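Endoglucanase A (Clostridium acetobutylicum, PDB 3IK2) is an endo-1,4-beta-glucanase of glycoside hydrolase family 44 that probably cleaves internal beta-1,4 bonds of cellulose and related glucans. Local coordinates at residues Asn64-Leu67 and Thr68-Asp71; Thr56-Lys59 and Asn60-Asp63; Gly328-Leu331 and Ile332-Lys336; Phe229-Phe232 and Asn233-Ser237. One frame throughout, in Å; residues are numbered along the deposited sequence.

Overall arrangement
All four contacts are local, formed between residues a few positions apart. Contact 3 is buried and contact 2 lies at the surface. Contacts 1 and 4 are partly buried. Contacts 1 and 2 adjoin in the chain: strand 61-63 of contact 2 leads into helix 65-69 of contact 1. Contacts 3 and 4 touch through Leu-331 and Phe-232, and both pack against strand 273-278 of the eight-stranded barrel. Contact 1 lies on the other side of the molecule from contact 3, their centres about 37 Å apart. Aromatic packing marks contact 1, and charged groups beside a tryptophan mark contact 2. A proline-led helix start defines contact 3, and polar capping of a helix end defines contact 4.

Contact 1: residues Asn64-Leu67 and Thr68-Asp71; sequences NYWL and TLYD
Tyr-70 turns the edge of its ring to the face of Trp-66. This is a T-shaped pair, with the ring of Tyr-70 and the five-membered ring of Trp-66 at 89° to each other. Tyr-70 CE1 does the touching, 3.6 Å from Trp-66 NE1. The neighbouring Tyr-70 CD1 lies 3.3 Å from Trp-66 O, which meets the tyrosine ring at its edge and near its plane.

Leu-69 supplies the apolar part. Its CG is anti to the backbone N (chi1 -173°), and the side chain runs alongside Tyr-65. Leu-69 CD2 touches both aromatic residues, at 3.8 Å from Tyr-65 CE2 and the same from Trp-66 CD1.

The hydrogen bonds are mostly helical. Tyr-65 O takes two donors. Leu-69 N reaches Tyr-65 O at 2.9 Å in an almost straight bond. Thr-68 OG1 adds a second bond to Tyr-65 O, 3.1 Å long and well off the carbonyl direction. The helix ends in a Schellman motif with Asp-71, of positive phi, as its C-prime residue. Asp-71 N bonds to Thr-68 O at 3.1 Å, and the backbone N of the next residue turns back to Leu-67 O.

Helix 65-69 is short and follows strand 61-63. Leu-67 and Tyr-70 rest on Val-83 of helix 82-93, and Trp-66 on Tyr-84. Trp-66 and Tyr-70 also touch Ile-37 of barrel strand 34-37.

Contact 2: residues Thr56-Lys59 and Asn60-Asp63; sequences TDWK and NESD
The side chains of Trp-58 and Glu-61 run alongside each other in one direction. The carboxylate meets the indole at its edge, with Trp-58 CD1 3.9 Å from Glu-61 OE2. The carboxylate plane stands 86° from the ring plane. Glu-61 CG is anti to the backbone N (chi1 -176°), and the chain stays extended beyond it, which carries the acid out along the tryptophan. The same indole has Lys-59 NZ over the rim of one face. The ring thus sits between a basic group over its face and an acidic group at its edge. Closer to the backbone, Glu-61 CB packs 3.2 Å from Trp-58 O.

One backbone hydrogen bond closes the turn: Glu-61 N gives to Trp-58 O at 3.0 Å. Lys-59 and Asn-60 between them are both in the left-handed helical region, as in a type III' beta turn. This tight turn leads into strand 61-63, the second strand of a beta-hairpin. Its partner is strand 52-53, and backbone bonds join Glu-61 to Ala-54 and Asp-63 to Ser-52. Strand 115-116 flanks strand 61-63 on its other edge.

Other polar groups lie close by. Asn-60 OD1 only approaches Thr-56 N, at 3.8 Å, too far for a hydrogen bond, while Thr-56 OG1 is bonded to Ser-186 O. Glu-61 OE2 and Asp-63 OD2 are 2.5 Å apart. Asp-63 OD1 forms a salt bridge with Arg-41 and accepts a hydrogen bond from Tyr-65 N.

Contact 3: residues Gly328-Leu331 and Ile332-Lys336; sequences GLPL and IPKVK
Lys-334 folds back over Gly-328 to Pro-330. Its chain bends at chi2 (38°) and chi3 (66°), which turns the amino end toward the loop before the helix. On the way, Lys-334 CG packs 3.6 Å from Gly-328 C. Lys-334 NZ then gives a weak hydrogen bond to Leu-329 O, 3.4 Å long. The placing of this lysine end is doubtful, because it is modelled too close to Pro-330.

The backbone bonds begin helix 331-342. Val-335 N donates to Leu-331 O at 3.0 Å, and Lys-336 N to Ile-332 O at 2.8 Å. Lys-334 N makes a weak bond to Pro-330 O, whose position is less sure. Pro-330 holds the N-cap position, and a cis peptide bond precedes it. Pro-333 lies in the first turn, where a missing N-H costs no helical bond. Leu-331 and Ile-332 find backbone partners in Ser-309 and Leu-310. Lys-334 O bonds to Ser-338 OG and to a bound glycerol, probably from the crystallisation liquor.

Carbon contacts fill in the rest. Pro-330 CG meets Pro-333 CG at 3.7 Å, the two rings crossing near a right angle. Leu-331 CD1 touches Val-335 CG2 at 3.9 Å.

Helix 331-342 is the last helix of the long beta-alpha-beta crossover from strand 273-278 to strand 347-353, and packs on both. Leu-331 touches Trp-278 and Phe-350. Ile-332 lies on Leu-348, and Val-335 reaches Leu-274, Leu-276 and Leu-348.

Contact 4: residues Phe229-Phe232 and Asn233-Ser237; sequences FSAF and NDFNS
Ser-230 holds OG anti to its backbone N (chi1 165°), and this turns the hydroxyl to Asn-236. Asp-234 has CG between its N and its carbonyl carbon (chi1 59°), which bends the acid back over the end of the helix. Ser-230 OG lies 3.1 Å from Asn-236 OD1, but another acceptor is within reach, so the hydrogen bond is not certain. A water bridges Ser-230 OG to Asp-234 OD2 and donates to the acid.

Ser-230 O is gripped from opposite faces of its carbonyl plane. Asp-234 N reaches Ser-230 O at 3.3 Å from one face, and Asn-236 N reaches Ser-230 O at 3.1 Å from the other, well above the plane. Phe-235 N makes a weak bond to Ala-231 O, 3.2 Å long. Phe-235 has positive phi and leaves the helical path, and Asn-236 N then turns back to the serine carbonyl. Asp-234 also forms an Asx motif: Ser-237 N meets its OD2 at 3.1 Å in an almost straight bond (173°), from above the carboxylate plane.

Packing is lighter. Phe-229 CE2 touches Asn-233 CB at 3.9 Å, with the ring set obliquely to it. Phe-235 brings its ring edge near Ala-231 O.

Helix 229-234 follows barrel strand 220-226, and Ala-231, Phe-232 and Phe-235 all rest on Leu-226 of that strand. Phe-232 also reaches Leu-276 and Trp-278 of strand 273-278. Phe-235 stacks on Phe-251 and touches Cys-198 and Val-201 of helix 198-215.

Contact 1: residues Asn64-Leu67 and Thr68-Asp71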
# COMPACT_ATOMS: atom_id res chain seq x y z
N ASN A 64 25.22 -6.10 -2.71
CA ASN A 64 24.90 -4.88 -3.43
C ASN A 64 23.49 -4.94 -4.06
O ASN A 64 23.22 -4.23 -5.01
CB ASN A 64 25.93 -4.65 -4.54
CG ASN A 64 25.85 -5.72 -5.66
OD1 ASN A 64 25.07 -6.66 -5.58
ND2 ASN A 64 26.66 -5.56 -6.69
N TYR A 65 22.61 -5.78 -3.52
CA TYR A 65 21.30 -6.04 -4.13
C TYR A 65 20.50 -4.76 -4.44
O TYR A 65 19.94 -4.60 -5.53
CB TYR A 65 20.48 -6.99 -3.23
CG TYR A 65 19.06 -7.23 -3.74
CD1 TYR A 65 18.82 -8.10 -4.80
CD2 TYR A 65 17.96 -6.58 -3.13
CE1 TYR A 65 17.50 -8.32 -5.27
CE2 TYR A 65 16.66 -6.78 -3.59
CZ TYR A 65 16.44 -7.65 -4.66
OH TYR A 65 15.15 -7.86 -5.11
N TRP A 66 20.45 -3.85 -3.47
CA TRP A 66 19.69 -2.62 -3.70
C TRP A 66 20.33 -1.68 -4.76
O TRP A 66 19.60 -1.04 -5.52
CB TRP A 66 19.28 -1.93 -2.37
CG TRP A 66 17.84 -2.24 -1.99
CD1 TRP A 66 17.05 -3.22 -2.54
CD2 TRP A 66 17.03 -1.59 -0.99
NE1 TRP A 66 15.81 -3.21 -1.95
CE2 TRP A 66 15.76 -2.23 -0.99
CE3 TRP A 66 17.25 -0.54 -0.08
CZ2 TRP A 66 14.70 -1.85 -0.12
CZ3 TRP A 66 16.19 -0.15 0.79
CH2 TRP A 66 14.94 -0.82 0.76
N LEU A 67 21.66 -1.65 -4.82
CA LEU A 67 22.37 -0.96 -5.92
C LEU A 67 21.95 -1.46 -7.32
O LEU A 67 21.71 -0.65 -8.20
CB LEU A 67 23.90 -1.04 -5.76
CG LEU A 67 24.49 -0.21 -4.61
CD1 LEU A 67 25.91 -0.65 -4.30
CD2 LEU A 67 24.50 1.27 -4.98
N THR A 68 21.84 -2.78 -7.50
CA THR A 68 21.43 -3.33 -8.79
C THR A 68 19.94 -3.18 -9.08
O THR A 68 19.57 -2.75 -10.17
CB THR A 68 21.93 -4.82 -9.01
OG1 THR A 68 21.26 -5.72 -8.11
CG2 THR A 68 23.44 -4.91 -8.76
N LEU A 69 19.08 -3.49 -8.10
CA LEU A 69 17.64 -3.35 -8.21
C LEU A 69 17.20 -1.94 -8.62
O LEU A 69 16.25 -1.77 -9.40
CB LEU A 69 16.95 -3.79 -6.90
CG LEU A 69 15.41 -3.86 -6.91
CD1 LEU A 69 14.93 -4.92 -7.92
CD2 LEU A 69 14.77 -4.08 -5.52
N TYR A 70 17.86 -0.93 -8.08
CA TYR A 70 17.48 0.46 -8.36
C TYR A 70 18.33 1.11 -9.46
O TYR A 70 18.22 2.30 -9.72
CB TYR A 70 17.42 1.27 -7.05
CG TYR A 70 16.25 0.80 -6.20
CD1 TYR A 70 16.43 -0.11 -5.17
CD2 TYR A 70 14.95 1.22 -6.48
CE1 TYR A 70 15.31 -0.58 -4.41
CE2 TYR A 70 13.83 0.75 -5.75
CZ TYR A 70 14.03 -0.15 -4.73
OH TYR A 70 12.93 -0.59 -4.01
N ASP A 71 19.16 0.29 -10.13
CA ASP A 71 19.82 0.70 -11.37
C ASP A 71 20.77 1.88 -11.16
O ASP A 71 20.87 2.78 -12.00
CB ASP A 71 18.77 1.04 -12.44
CG ASP A 71 17.89 -0.15 -12.78
OD1 ASP A 71 18.44 -1.23 -13.07
OD2 ASP A 71 16.64 -0.01 -12.78

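Contact 2: residues Thr56-Lys59 and Asn60-Asp63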
# COMPACT_ATOMS: atom_id res chain seq x y z
N THR A 56 16.61 -13.55 6.40
CA THR A 56 16.29 -14.94 6.13
C THR A 56 15.60 -15.19 4.77
O THR A 56 15.44 -16.34 4.41
CB THR A 56 15.53 -15.59 7.30
OG1 THR A 56 14.32 -14.84 7.55
CG2 THR A 56 16.46 -15.63 8.55
N ASP A 57 15.20 -14.13 4.05
CA ASP A 57 14.71 -14.30 2.65
C ASP A 57 15.81 -14.84 1.72
O ASP A 57 15.51 -15.48 0.72
CB ASP A 57 14.21 -12.99 2.01
CG ASP A 57 12.99 -12.40 2.72
OD1 ASP A 57 12.37 -13.13 3.50
OD2 ASP A 57 12.66 -11.20 2.50
N TRP A 58 17.07 -14.55 2.04
CA TRP A 58 18.16 -14.99 1.19
C TRP A 58 19.48 -15.09 1.94
O TRP A 58 20.39 -14.28 1.76
CB TRP A 58 18.31 -14.07 -0.03
CG TRP A 58 18.97 -14.73 -1.21
CD1 TRP A 58 20.22 -14.53 -1.66
CD2 TRP A 58 18.38 -15.72 -2.07
NE1 TRP A 58 20.45 -15.30 -2.78
CE2 TRP A 58 19.33 -16.03 -3.05
CE3 TRP A 58 17.12 -16.34 -2.12
CZ2 TRP A 58 19.09 -16.97 -4.07
CZ3 TRP A 58 16.87 -17.26 -3.13
CH2 TRP A 58 17.86 -17.56 -4.10
N LYS A 59 19.54 -16.10 2.81
CA LYS A 59 20.80 -16.62 3.39
C LYS A 59 21.59 -15.62 4.20
O LYS A 59 22.82 -15.76 4.32
CB LYS A 59 21.70 -17.22 2.31
CG LYS A 59 21.15 -18.48 1.70
CD LYS A 59 20.79 -18.30 0.26
CE LYS A 59 20.36 -19.64 -0.36
NZ LYS A 59 19.35 -19.33 -1.39
N ASN A 60 20.88 -14.64 4.77
CA ASN A 60 21.49 -13.58 5.56
C ASN A 60 22.60 -12.96 4.75
O ASN A 60 23.67 -12.69 5.28
CB ASN A 60 22.05 -14.16 6.85
CG ASN A 60 20.99 -14.47 7.86
OD1 ASN A 60 20.02 -13.72 7.99
ND2 ASN A 60 21.16 -15.55 8.62
N GLU A 61 22.36 -12.77 3.45
CA GLU A 61 23.40 -12.28 2.54
C GLU A 61 23.56 -10.76 2.54
O GLU A 61 22.57 -10.00 2.33
CB GLU A 61 23.14 -12.80 1.13
CG GLU A 61 24.22 -12.42 0.13
CD GLU A 61 23.90 -12.96 -1.24
OE1 GLU A 61 24.16 -14.15 -1.46
OE2 GLU A 61 23.37 -12.19 -2.09
N SER A 62 24.80 -10.33 2.76
CA SER A 62 25.17 -8.92 2.67
C SER A 62 25.77 -8.67 1.30
O SER A 62 26.73 -9.35 0.88
CB SER A 62 26.18 -8.57 3.75
OG SER A 62 25.52 -8.34 4.98
N ASP A 63 25.21 -7.69 0.59
CA ASP A 63 25.50 -7.57 -0.82
C ASP A 63 25.06 -6.22 -1.40
O ASP A 63 24.57 -5.32 -0.69
CB ASP A 63 24.85 -8.75 -1.58
CG ASP A 63 23.34 -8.77 -1.45
OD1 ASP A 63 22.77 -7.69 -1.15
OD2 ASP A 63 22.73 -9.84 -1.62

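Contact 3: residues Gly328-Leu331 and Ile332-Lys336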
# COMPACT_ATOMS: atom_id res chain seq x y z
N GLY A 328 -12.12 -8.55 14.33
CA GLY A 328 -11.21 -7.67 13.59
C GLY A 328 -11.55 -7.44 12.11
O GLY A 328 -10.78 -6.81 11.37
N LEU A 329 -12.68 -8.01 11.68
CA LEU A 329 -13.15 -7.89 10.30
C LEU A 329 -14.59 -7.34 10.28
O LEU A 329 -15.37 -7.65 11.16
CB LEU A 329 -13.05 -9.24 9.58
CG LEU A 329 -11.64 -9.81 9.34
CD1 LEU A 329 -11.68 -11.19 8.56
CD2 LEU A 329 -10.69 -8.79 8.65
N PRO A 330 -14.95 -6.51 9.28
CA PRO A 330 -14.13 -6.11 8.14
C PRO A 330 -12.98 -5.20 8.55
O PRO A 330 -13.15 -4.38 9.44
CB PRO A 330 -15.14 -5.37 7.24
CG PRO A 330 -16.12 -4.77 8.21
CD PRO A 330 -16.30 -5.91 9.21
N LEU A 331 -11.82 -5.33 7.90
CA LEU A 331 -10.60 -4.65 8.36
C LEU A 331 -10.65 -3.11 8.42
O LEU A 331 -10.25 -2.52 9.45
CB LEU A 331 -9.34 -5.11 7.59
CG LEU A 331 -7.97 -4.64 8.13
CD1 LEU A 331 -7.65 -5.18 9.55
CD2 LEU A 331 -6.84 -4.98 7.14
N ILE A 332 -11.08 -2.46 7.34
CA ILE A 332 -11.00 -1.00 7.33
C ILE A 332 -11.94 -0.31 8.35
O ILE A 332 -11.49 0.59 9.05
CB ILE A 332 -11.10 -0.37 5.89
CG1 ILE A 332 -9.90 -0.80 5.03
CG2 ILE A 332 -11.20 1.18 5.98
CD1 ILE A 332 -10.03 -0.43 3.51
N PRO A 333 -13.24 -0.72 8.43
CA PRO A 333 -14.09 -0.16 9.50
C PRO A 333 -13.55 -0.37 10.94
O PRO A 333 -13.70 0.50 11.79
CB PRO A 333 -15.44 -0.89 9.29
CG PRO A 333 -15.48 -1.13 7.79
CD PRO A 333 -14.02 -1.57 7.51
N LYS A 334 -12.92 -1.51 11.19
CA LYS A 334 -12.29 -1.81 12.48
C LYS A 334 -11.12 -0.91 12.78
O LYS A 334 -10.96 -0.43 13.89
CB LYS A 334 -11.81 -3.25 12.48
CG LYS A 334 -12.69 -4.22 13.29
CD LYS A 334 -14.16 -3.95 13.19
CE LYS A 334 -14.63 -4.21 11.76
NZ LYS A 334 -16.09 -4.35 11.65
N VAL A 335 -10.28 -0.71 11.78
CA VAL A 335 -9.10 0.10 11.94
C VAL A 335 -9.53 1.56 12.07
O VAL A 335 -8.98 2.31 12.87
CB VAL A 335 -8.12 -0.11 10.77
CG1 VAL A 335 -7.01 0.91 10.82
CG2 VAL A 335 -7.54 -1.51 10.81
N LYS A 336 -10.52 1.96 11.29
CA LYS A 336 -11.10 3.30 11.30
C LYS A 336 -11.73 3.65 12.66
O LYS A 336 -11.53 4.73 13.17
CB LYS A 336 -12.12 3.39 10.18
CG LYS A 336 -12.05 4.66 9.38
CD LYS A 336 -11.00 4.59 8.31
CE LYS A 336 -10.48 5.98 8.08
NZ LYS A 336 -9.82 6.12 6.76

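Contact 4: residues Phe229-Phe232 and Asn233-Ser237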
# COMPACT_ATOMS: atom_id res chain seq x y z
N PHE A 229 -2.25 -9.66 10.24
CA PHE A 229 -3.21 -9.55 11.31
C PHE A 229 -2.64 -9.92 12.67
O PHE A 229 -3.01 -9.34 13.70
CB PHE A 229 -4.48 -10.38 11.03
CG PHE A 229 -5.62 -10.02 11.91
CD1 PHE A 229 -6.62 -9.16 11.46
CD2 PHE A 229 -5.69 -10.50 13.23
CE1 PHE A 229 -7.69 -8.81 12.29
CE2 PHE A 229 -6.74 -10.14 14.07
CZ PHE A 229 -7.75 -9.30 13.61
N SER A 230 -1.76 -10.92 12.67
CA SER A 230 -1.11 -11.37 13.90
C SER A 230 -0.36 -10.24 14.65
O SER A 230 -0.44 -10.16 15.89
CB SER A 230 -0.18 -12.56 13.60
OG SER A 230 0.70 -12.76 14.68
N ALA A 231 0.31 -9.37 13.90
CA ALA A 231 0.93 -8.15 14.47
C ALA A 231 -0.07 -7.09 14.86
O ALA A 231 0.17 -6.35 15.81
CB ALA A 231 1.97 -7.55 13.51
N PHE A 232 -1.17 -6.98 14.12
CA PHE A 232 -2.25 -6.03 14.47
C PHE A 232 -2.84 -6.40 15.83
O PHE A 232 -3.35 -5.54 16.56
CB PHE A 232 -3.44 -6.09 13.49
CG PHE A 232 -3.10 -5.87 12.04
CD1 PHE A 232 -4.09 -6.06 11.06
CD2 PHE A 232 -1.80 -5.48 11.62
CE1 PHE A 232 -3.80 -5.86 9.69
CE2 PHE A 232 -1.51 -5.29 10.26
CZ PHE A 232 -2.51 -5.49 9.29
N ASN A 233 -2.81 -7.70 16.11
CA ASN A 233 -3.61 -8.31 17.16
C ASN A 233 -2.86 -8.17 18.48
O ASN A 233 -3.23 -7.37 19.35
CB ASN A 233 -3.94 -9.77 16.74
CG ASN A 233 -4.77 -10.55 17.78
OD1 ASN A 233 -4.87 -11.79 17.69
ND2 ASN A 233 -5.36 -9.86 18.73
N ASP A 234 -1.75 -8.90 18.60
CA ASP A 234 -0.96 -8.90 19.83
C ASP A 234 0.53 -8.70 19.55
O ASP A 234 1.39 -9.16 20.31
CB ASP A 234 -1.24 -10.18 20.64
CG ASP A 234 -0.93 -11.47 19.89
OD1 ASP A 234 -1.14 -12.55 20.47
OD2 ASP A 234 -0.48 -11.45 18.73
N PHE A 235 0.80 -7.94 18.49
CA PHE A 235 2.18 -7.68 18.01
C PHE A 235 2.99 -8.97 17.86
O PHE A 235 4.16 -9.05 18.29
CB PHE A 235 2.88 -6.62 18.87
CG PHE A 235 4.06 -5.94 18.19
CD1 PHE A 235 3.94 -5.43 16.89
CD2 PHE A 235 5.27 -5.81 18.84
CE1 PHE A 235 5.03 -4.78 16.25
CE2 PHE A 235 6.37 -5.19 18.22
CZ PHE A 235 6.25 -4.68 16.92
N ASN A 236 2.35 -9.97 17.24
CA ASN A 236 2.95 -11.28 16.95
C ASN A 236 3.42 -12.00 18.24
O ASN A 236 4.61 -12.35 18.39
CB ASN A 236 4.10 -11.10 15.93
CG ASN A 236 4.51 -12.41 15.26
OD1 ASN A 236 3.70 -13.31 15.09
ND2 ASN A 236 5.77 -12.50 14.84
N SER A 237 2.49 -12.20 19.17
CA SER A 237 2.76 -12.75 20.50
C SER A 237 3.97 -12.09 21.18
O SER A 237 4.90 -12.74 21.63
CB SER A 237 2.92 -14.27 20.46
OG SER A 237 2.08 -14.82 19.48
O HOH W 1 -0.96 -13.30 17.07